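Local coordinates for protein phospholyase (Arthrobacter aurescens, PDB 5G4I) that acts as a pyridoxal-phosphate-dependent phospholyase related to class III transaminases, probably removing phosphate from phosphoethanolamine-type substrates, at residues 109-114 and 291-296; 128-133 and 300-305; 174-179 and 227-232. All coordinates share one frame; numbering follows the deposited sequence. Where two conformers were deposited one is given.

From the N terminus, the chain first meets residues 109-114, which lead into strand 113-117, and then 128-133 on helix 120-135. It goes on through two loops, 174-179, after strand 171-174, and later 227-232, before helix 233-243; their pairing, contact 3, closes the shortest loop. Only then come 291-296, closing contact 1, and 300-305, closing contact 2. Contacts 1 and 2 therefore cross, and contact 3 is nested inside both. Contact 1 joins strand 113-117, outermost within this chain, to its neighbour 290-294 in the mixed sheet of the large domain, contact 2 packs together the helices that follow those two strands, and contact 3, about 27 Å from contact 1 between centres, ties the two loops together.

Contact 1 of 3, residues 109-114 and 291-296; sequences GALERL and AVVTTA
R113 folds its side chain over A296, so that A296 CB lies over the centre of one guanidinium face, 4.0 Å above the plane. The bend is at chi2 (-62°), which turns CD away from an extended course; nearer the backbone, R113 CG rests 3.7 Å from A296 CA. An alanine suits this place, a single methyl against a flat cation. The guanidinium is also held at its rim: NH1 donates to E112 O at 3.0 Å, with the oxygen in the guanidinium plane, although NH1 itself stands above the plane of that carbonyl.

On the other side of the sheet the contact is greasy. L114 CD1 reaches A291 CB at 3.6 Å and also touches V293 CG2, while V293 CG1 meets L111 CB. Branched valine and leucine fill this face, which continues onto L103 and L104 of helix 94-104. The backbones pair strand 113-117, outermost in this chain, with 290-294 in the mixed sheet of the large domain of a fold type I PLP enzyme; beyond it L114 bonds through its backbone to the second subunit. R113 and T294 are a hydrogen-bonded pair, L114 and V293 a non-hydrogen-bonded one. At its start the pairing slips into a classic beta bulge: E112 and R113 both face T294, and E112 N (3.1 Å) and R113 N (3.0 Å) both donate to T294 O, from opposite faces of its carbonyl plane. T294 N returns a straighter bond to R113 O (2.9 Å, 167°).

Past the strand, T295 is the N-cap of helix 296-305, its OG1 accepting from L298 N; its CG2 turns instead to A110 CB. T294 OG1 bonds E275 O. One water links A110 O, E112 OE2 and A296 N, A110 O lying 2.7 Å from it.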
loop_
_atom_site.group_PDB
_atom_site.type_symbol
_atom_site.label_atom_id
_atom_site.label_comp_id
_atom_site.label_asym_id
_atom_site.label_seq_id
_atom_site.Cartn_x
_atom_site.Cartn_y
_atom_site.Cartn_z
ATOM N N GLY A 109 0.503 -15.261 23.535
ATOM C CA GLY A 109 0.145 -14.140 24.424
ATOM C C GLY A 109 -1.150 -13.437 24.004
ATOM O O GLY A 109 -2.085 -13.981 23.455
ATOM N N ALA A 110 -1.129 -12.087 24.111
ATOM C CA ALA A 110 -2.292 -11.281 23.820
ATOM C C ALA A 110 -2.376 -10.833 22.309
ATOM O O ALA A 110 -3.273 -10.105 21.964
ATOM C CB ALA A 110 -2.260 -10.035 24.699
ATOM N N LEU A 111 -1.439 -11.352 21.502
ATOM C CA LEU A 111 -1.446 -11.027 20.043
ATOM C C LEU A 111 -2.397 -11.936 19.311
ATOM O O LEU A 111 -2.035 -13.080 18.924
ATOM C CB LEU A 111 -0.008 -11.066 19.532
ATOM C CG LEU A 111 0.942 -10.003 20.072
ATOM C CD1 LEU A 111 2.418 -10.265 19.742
ATOM C CD2 LEU A 111 0.534 -8.601 19.585
ATOM N N GLU A 112 -3.640 -11.489 19.176
ATOM C CA GLU A 112 -4.754 -12.315 18.753
ATOM C C GLU A 112 -5.737 -11.668 17.822
ATOM O O GLU A 112 -6.763 -12.242 17.478
ATOM C CB GLU A 112 -5.493 -12.903 19.952
ATOM C CG GLU A 112 -6.113 -11.973 20.811
ATOM C CD GLU A 112 -6.704 -12.708 22.060
ATOM O OE1 GLU A 112 -6.848 -13.962 22.107
ATOM O OE2 GLU A 112 -7.021 -11.991 22.991
ATOM N N ARG A 113 -5.390 -10.482 17.220
ATOM C CA ARG A 113 -6.174 -9.838 16.170
ATOM C C ARG A 113 -5.267 -9.278 15.018
ATOM O O ARG A 113 -4.062 -9.085 15.269
ATOM C CB ARG A 113 -7.009 -8.662 16.746
ATOM C CG ARG A 113 -8.147 -9.089 17.766
ATOM C CD ARG A 113 -9.225 -9.986 17.195
ATOM N NE ARG A 113 -10.263 -10.207 18.259
ATOM C CZ ARG A 113 -10.216 -11.184 19.155
ATOM N NH1 ARG A 113 -9.229 -12.022 19.221
ATOM N NH2 ARG A 113 -11.198 -11.208 20.100
ATOM N N LEU A 114 -5.880 -9.004 13.862
ATOM C CA LEU A 114 -5.101 -8.658 12.683
ATOM C C LEU A 114 -5.814 -7.543 11.900
ATOM O O LEU A 114 -7.059 -7.574 11.705
ATOM C CB LEU A 114 -5.062 -9.962 11.785
ATOM C CG LEU A 114 -4.651 -10.003 10.347
ATOM C CD1 LEU A 114 -3.147 -9.734 10.337
ATOM C CD2 LEU A 114 -4.784 -11.313 9.624
ATOM N N ALA A 291 0.826 -6.605 7.068
ATOM C CA ALA A 291 -0.120 -6.744 8.228
ATOM C C ALA A 291 0.362 -6.008 9.451
ATOM O O ALA A 291 1.556 -5.819 9.677
ATOM C CB ALA A 291 -0.338 -8.247 8.593
ATOM N N VAL A 292 -0.640 -5.680 10.328
ATOM C CA VAL A 292 -0.409 -5.253 11.722
ATOM C C VAL A 292 -1.137 -6.331 12.607
ATOM O O VAL A 292 -2.363 -6.540 12.494
ATOM C CB VAL A 292 -1.044 -3.889 11.991
ATOM C CG1 VAL A 292 -0.819 -3.532 13.480
ATOM C CG2 VAL A 292 -0.539 -2.824 11.074
ATOM N N VAL A 293 -0.385 -7.048 13.438
ATOM C CA VAL A 293 -0.931 -7.993 14.461
ATOM C C VAL A 293 -0.933 -7.277 15.831
ATOM O O VAL A 293 0.042 -6.570 16.184
ATOM C CB VAL A 293 -0.152 -9.342 14.440
ATOM C CG1 VAL A 293 -0.465 -10.184 15.705
ATOM C CG2 VAL A 293 -0.398 -10.091 13.142
ATOM N N THR A 294 -2.065 -7.359 16.553
ATOM C CA THR A 294 -2.239 -6.571 17.781
ATOM C C THR A 294 -3.175 -7.302 18.754
ATOM O O THR A 294 -3.530 -8.492 18.543
ATOM C CB THR A 294 -2.597 -5.117 17.463
ATOM O OG1 THR A 294 -2.423 -4.270 18.652
ATOM C CG2 THR A 294 -4.017 -4.964 16.937
ATOM N N THR A 295 -3.505 -6.600 19.860
ATOM C CA THR A 295 -4.360 -7.146 20.890
ATOM C C THR A 295 -5.839 -6.872 20.565
ATOM O O THR A 295 -6.238 -5.996 19.798
ATOM C CB THR A 295 -4.004 -6.501 22.249
ATOM O OG1 THR A 295 -4.403 -5.111 22.241
ATOM C CG2 THR A 295 -2.595 -6.629 22.591
ATOM N N ALA A 296 -6.721 -7.642 21.199
ATOM C CA ALA A 296 -8.156 -7.399 21.111
ATOM C C ALA A 296 -8.577 -6.012 21.587
ATOM O O ALA A 296 -9.361 -5.349 20.891
ATOM C CB ALA A 296 -8.917 -8.451 21.909
HETATM O O HOH W 1 -5.701 -9.631 23.110
HETATM O O HOH W 2 -11.204 -7.232 19.461
#

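Contact 2 of 3, residues 128-133 and 300-305; sequences LRIARQ and DEFGRH
F302 lays one face of its ring under I130: CG1 stands 3.9 Å from the ring centroid and only 16° off the normal, a CH-pi contact. The R129 guanidinium is turned steeply to that ring, the planes 79° apart, and F302 CZ lies over one guanidinium face toward its rim, 4.1 Å from R129 CZ. The Q133 amide approaches the ring obliquely, with OE1 3.7 Å from F302 CD1. A broad, apolar phenylalanine suits a place where an aliphatic branch and two flat polar groups converge. The H305 ring has E301 O over one face and, at its edge and in plane, a water that bridges H305 ND1 to Q133 OE1, 2.8 Å from each.

The polar ends have further partners: R129 NE forms a salt bridge with E165 of the second subunit, Q133 NE2 bonds the same carboxylate, and Q133 OE1 accepts from N306 ND2.

The two helix segments run nearly at right angles, 85°, with axes 10.5 Å apart. F302 also touches L126 one turn earlier in helix 120-135, whose other flank, through L128 and A131, packs on V214 of strand 214-217.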
loop_
_atom_site.group_PDB
_atom_site.type_symbol
_atom_site.label_atom_id
_atom_site.label_comp_id
_atom_site.label_asym_id
_atom_site.label_seq_id
_atom_site.Cartn_x
_atom_site.Cartn_y
_atom_site.Cartn_z
ATOM N N LEU A 128 1.598 3.232 13.579
ATOM C CA LEU A 128 1.878 4.553 14.233
ATOM C C LEU A 128 0.550 5.257 14.517
ATOM O O LEU A 128 0.398 5.983 15.528
ATOM C CB LEU A 128 2.825 5.420 13.361
ATOM C CG LEU A 128 4.278 4.978 13.247
ATOM C CD1 LEU A 128 4.947 5.936 12.317
ATOM C CD2 LEU A 128 4.944 5.041 14.612
ATOM N N ARG A 129 -0.418 5.151 13.581
ATOM C CA ARG A 129 -1.745 5.779 13.728
ATOM C C ARG A 129 -2.531 5.206 14.886
ATOM O O ARG A 129 -3.128 5.976 15.753
ATOM C CB ARG A 129 -2.467 5.739 12.358
ATOM C CG ARG A 129 -3.829 6.537 12.351
ATOM C CD ARG A 129 -4.487 6.512 10.951
ATOM N NE ARG A 129 -5.819 7.169 11.054
ATOM C CZ ARG A 129 -6.911 6.847 10.360
ATOM N NH1 ARG A 129 -6.856 6.006 9.345
ATOM N NH2 ARG A 129 -8.075 7.440 10.622
ATOM N N ILE A 130 -2.623 3.900 14.991
ATOM C CA ILE A 130 -3.268 3.207 16.186
ATOM C C ILE A 130 -2.596 3.703 17.419
ATOM O O ILE A 130 -3.332 4.077 18.407
ATOM C CB ILE A 130 -3.122 1.675 16.016
ATOM C CG1 ILE A 130 -4.001 1.125 14.876
ATOM C CG2 ILE A 130 -3.517 0.972 17.346
ATOM C CD1 ILE A 130 -3.587 -0.308 14.401
ATOM N N ALA A 131 -1.289 3.700 17.492
ATOM C CA ALA A 131 -0.583 4.089 18.702
ATOM C C ALA A 131 -0.862 5.543 19.079
ATOM O O ALA A 131 -1.092 5.866 20.309
ATOM C CB ALA A 131 0.914 3.823 18.602
ATOM N N ARG A 132 -0.752 6.474 18.128
ATOM C CA ARG A 132 -0.958 7.968 18.443
ATOM C C ARG A 132 -2.369 8.136 19.007
ATOM O O ARG A 132 -2.565 8.878 20.060
ATOM C CB ARG A 132 -0.825 8.769 17.095
ATOM C CG ARG A 132 -0.516 10.189 17.179
ATOM C CD ARG A 132 -0.411 10.793 15.795
ATOM N NE ARG A 132 0.563 10.145 14.925
ATOM C CZ ARG A 132 0.299 9.434 13.811
ATOM N NH1 ARG A 132 -0.892 9.259 13.374
ATOM N NH2 ARG A 132 1.356 8.930 13.159
ATOM N N GLN A 133 -3.396 7.517 18.452
ATOM C CA GLN A 133 -4.778 7.687 18.964
ATOM C C GLN A 133 -4.971 7.029 20.326
ATOM O O GLN A 133 -5.668 7.597 21.239
ATOM C CB GLN A 133 -5.822 7.080 18.021
ATOM C CG GLN A 133 -5.895 7.705 16.609
ATOM C CD GLN A 133 -7.101 7.270 15.795
ATOM O OE1 GLN A 133 -8.015 6.569 16.327
ATOM N NE2 GLN A 133 -7.151 7.630 14.509
ATOM N N ASP A 300 -10.255 -3.371 18.862
ATOM C CA ASP A 300 -11.622 -2.967 19.116
ATOM C C ASP A 300 -11.735 -1.417 19.316
ATOM O O ASP A 300 -12.624 -0.790 18.769
ATOM C CB ASP A 300 -12.118 -3.659 20.419
ATOM C CG ASP A 300 -13.598 -3.293 20.784
ATOM O OD1 ASP A 300 -14.443 -3.674 20.042
ATOM O OD2 ASP A 300 -13.873 -2.632 21.830
ATOM N N GLU A 301 -10.803 -0.811 20.056
ATOM C CA GLU A 301 -10.790 0.608 20.298
ATOM C C GLU A 301 -10.706 1.401 18.983
ATOM O O GLU A 301 -11.410 2.367 18.723
ATOM C CB GLU A 301 -9.666 0.995 21.270
ATOM C CG GLU A 301 -9.492 2.483 21.440
ATOM C CD GLU A 301 -8.308 2.839 22.299
ATOM O OE1 GLU A 301 -7.276 2.192 22.267
ATOM O OE2 GLU A 301 -8.438 3.775 23.081
ATOM N N PHE A 302 -9.731 0.951 18.139
ATOM C CA PHE A 302 -9.514 1.710 16.888
ATOM C C PHE A 302 -10.741 1.611 15.969
ATOM O O PHE A 302 -11.124 2.631 15.328
ATOM C CB PHE A 302 -8.239 1.178 16.128
ATOM C CG PHE A 302 -7.796 2.015 14.941
ATOM C CD1 PHE A 302 -7.115 3.224 15.108
ATOM C CD2 PHE A 302 -8.041 1.546 13.596
ATOM C CE1 PHE A 302 -6.690 3.930 13.984
ATOM C CE2 PHE A 302 -7.625 2.303 12.523
ATOM C CZ PHE A 302 -6.980 3.453 12.699
ATOM N N GLY A 303 -11.353 0.439 15.882
ATOM C CA GLY A 303 -12.600 0.304 15.046
ATOM C C GLY A 303 -13.828 1.016 15.580
ATOM O O GLY A 303 -14.641 1.492 14.803
ATOM N N ARG A 304 -13.884 1.199 16.882
ATOM C CA ARG A 304 -14.999 2.011 17.455
ATOM C C ARG A 304 -14.813 3.489 17.096
ATOM O O ARG A 304 -15.828 4.215 17.058
ATOM C CB ARG A 304 -15.079 1.895 18.996
ATOM C CG ARG A 304 -15.591 0.560 19.512
ATOM C CD ARG A 304 -15.848 0.583 21.055
ATOM N NE ARG A 304 -14.837 1.264 21.878
ATOM C CZ ARG A 304 -13.805 0.675 22.503
ATOM N NH1 ARG A 304 -13.611 -0.633 22.406
ATOM N NH2 ARG A 304 -12.949 1.397 23.238
ATOM N N HIS A 305 -13.588 3.966 16.941
ATOM C CA HIS A 305 -13.273 5.364 16.733
ATOM C C HIS A 305 -13.064 5.770 15.255
ATOM O O HIS A 305 -12.969 7.021 14.987
ATOM C CB HIS A 305 -11.971 5.710 17.501
ATOM C CG HIS A 305 -12.102 5.694 18.991
ATOM N ND1 HIS A 305 -10.984 5.662 19.806
ATOM C CD2 HIS A 305 -13.181 5.724 19.796
ATOM C CE1 HIS A 305 -11.398 5.675 21.077
ATOM N NE2 HIS A 305 -12.724 5.693 21.090
HETATM O O HOH W 3 -8.537 4.981 18.544
HETATM O O HOH W 4 -8.474 6.405 21.711
#

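Contact 3 of 3, residues 174-179 and 227-232; sequences LRIPDV and LQLPSG
D178 reaches from one loop to the backbone of the other, joining 174-179, which follows strand 171-174, to 227-232, which leads into helix 233-243. Both belong to the large domain of the fold type I PLP architecture, and this is loop-to-loop packing away from the cofactor. Along the D178 side chain, CB lies 4.0 Å from L227 CD2. CG, anti to the backbone N (chi1 -175°), comes near L227 CA. At the tip, OD2 touches L227 CD2 and is paired with R363 NH1 in a salt bridge, while OD1 accepts from Q228 N at 3.0 Å, a nearly straight bond (172°) that arrives from above the carboxylate plane. OD1 also bonds S180 OG. A short acid fits here because one carboxylate meets a backbone N-H, a hydroxyl and a cation together. An alanine here would probably leave Q228 N and the R363 guanidinium without their carboxylate mate and loosen the hold between the loops.

A second bond runs the other way: V179 N donates to Q228 O at 2.8 Å, nearly along the C=O axis. V179 CG2 rests against the Q228 amide, 3.6 Å from its CD, and CG1 against P230.

Apolar groups close the rest. I176 crosses L227 at about a right angle, CB to CD1 3.7 Å, and its CG2 also meets L229 CD1. The P177 and P230 rings, rigid and compact, cross likewise, CG to CD 3.7 Å. P177 O, buried with no hydrogen-bond partner in the model, lies 3.6 Å from L229 CG.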
loop_
_atom_site.group_PDB
_atom_site.type_symbol
_atom_site.label_atom_id
_atom_site.label_comp_id
_atom_site.label_asym_id
_atom_site.label_seq_id
_atom_site.Cartn_x
_atom_site.Cartn_y
_atom_site.Cartn_z
ATOM N N LEU A 174 18.072 7.124 18.741
ATOM C CA LEU A 174 18.914 6.430 19.748
ATOM C C LEU A 174 20.111 5.770 19.096
ATOM O O LEU A 174 20.002 5.121 18.046
ATOM C CB LEU A 174 18.076 5.361 20.508
ATOM C CG LEU A 174 16.845 5.855 21.307
ATOM C CD1 LEU A 174 15.965 4.744 21.733
ATOM C CD2 LEU A 174 17.261 6.743 22.453
ATOM N N ARG A 175 21.266 5.835 19.759
ATOM C CA ARG A 175 22.413 5.003 19.341
ATOM C C ARG A 175 22.257 3.651 20.006
ATOM O O ARG A 175 22.364 3.508 21.240
ATOM C CB ARG A 175 23.761 5.670 19.781
ATOM C CG ARG A 175 24.995 4.844 19.333
ATOM C CD ARG A 175 25.249 4.723 17.817
ATOM N NE ARG A 175 25.368 6.026 17.166
ATOM C CZ ARG A 175 26.424 6.530 16.552
ATOM N NH1 ARG A 175 27.564 5.835 16.411
ATOM N NH2 ARG A 175 26.343 7.760 16.065
ATOM N N ILE A 176 21.857 2.631 19.207
ATOM C CA ILE A 176 21.548 1.301 19.784
ATOM C C ILE A 176 22.898 0.601 20.114
ATOM O O ILE A 176 23.793 0.611 19.248
ATOM C CB ILE A 176 20.727 0.480 18.757
ATOM C CG1 ILE A 176 19.417 1.164 18.295
ATOM C CG2 ILE A 176 20.455 -0.957 19.228
ATOM C CD1 ILE A 176 18.331 1.260 19.367
ATOM N N PRO A 177 23.069 0.058 21.319
ATOM C CA PRO A 177 24.376 -0.502 21.738
ATOM C C PRO A 177 24.719 -1.821 20.983
ATOM O O PRO A 177 23.820 -2.667 20.769
ATOM C CB PRO A 177 24.216 -0.740 23.222
ATOM C CG PRO A 177 22.754 -0.877 23.435
ATOM C CD PRO A 177 22.140 0.083 22.460
ATOM N N ASP A 178 26.012 -1.969 20.624
ATOM C CA ASP A 178 26.504 -3.118 19.908
ATOM C C ASP A 178 27.738 -3.706 20.712
ATOM O O ASP A 178 28.697 -2.971 20.876
ATOM C CB ASP A 178 26.913 -2.740 18.501
ATOM C CG ASP A 178 27.357 -3.936 17.588
ATOM O OD1 ASP A 178 27.207 -5.071 17.974
ATOM O OD2 ASP A 178 27.831 -3.569 16.470
ATOM N N VAL A 179 27.635 -4.956 21.153
ATOM C CA VAL A 179 28.737 -5.606 21.953
ATOM C C VAL A 179 29.774 -6.234 21.042
ATOM O O VAL A 179 30.799 -6.738 21.567
ATOM C CB VAL A 179 28.206 -6.659 22.964
ATOM C CG1 VAL A 179 27.168 -6.062 23.899
ATOM C CG2 VAL A 179 27.677 -7.903 22.304
ATOM N N LEU A 227 23.551 -5.272 14.406
ATOM C CA LEU A 227 24.068 -5.127 15.775
ATOM C C LEU A 227 23.768 -6.324 16.686
ATOM O O LEU A 227 22.746 -6.998 16.512
ATOM C CB LEU A 227 23.416 -3.876 16.360
ATOM C CG LEU A 227 23.425 -2.585 15.528
ATOM C CD1 LEU A 227 22.742 -1.441 16.316
ATOM C CD2 LEU A 227 24.805 -2.165 15.105
ATOM N N GLN A 228 24.669 -6.590 17.646
ATOM C CA GLN A 228 24.448 -7.613 18.671
ATOM C C GLN A 228 24.237 -6.859 19.993
ATOM O O GLN A 228 25.200 -6.253 20.528
ATOM C CB GLN A 228 25.653 -8.619 18.789
ATOM C CG GLN A 228 25.386 -9.672 19.883
ATOM C CD GLN A 228 26.607 -10.593 20.244
ATOM O OE1 GLN A 228 27.587 -10.654 19.503
ATOM N NE2 GLN A 228 26.538 -11.259 21.382
ATOM N N LEU A 229 23.037 -6.895 20.537
ATOM C CA LEU A 229 22.746 -6.057 21.702
ATOM C C LEU A 229 23.140 -6.728 23.016
ATOM O O LEU A 229 23.009 -7.967 23.141
ATOM C CB LEU A 229 21.237 -5.710 21.741
ATOM C CG LEU A 229 20.800 -4.533 20.858
ATOM C CD1 LEU A 229 21.120 -4.664 19.355
ATOM C CD2 LEU A 229 19.302 -4.319 21.033
ATOM N N PRO A 230 23.506 -5.900 24.024
ATOM C CA PRO A 230 23.599 -6.491 25.387
ATOM C C PRO A 230 22.272 -6.960 25.907
ATOM O O PRO A 230 21.205 -6.343 25.634
ATOM C CB PRO A 230 24.155 -5.290 26.258
ATOM C CG PRO A 230 23.865 -4.079 25.487
ATOM C CD PRO A 230 23.562 -4.428 24.042
ATOM N N SER A 231 22.234 -8.047 26.704
ATOM C CA SER A 231 21.035 -8.514 27.348
ATOM C C SER A 231 20.433 -7.407 28.237
ATOM O O SER A 231 21.181 -6.817 29.018
ATOM C CB SER A 231 21.317 -9.736 28.260
ATOM O OG SER A 231 20.103 -10.352 28.621
ATOM N N GLY A 232 19.105 -7.205 28.174
ATOM C CA GLY A 232 18.380 -6.252 29.047
ATOM C C GLY A 232 18.112 -4.891 28.391
ATOM O O GLY A 232 17.399 -4.097 28.969
#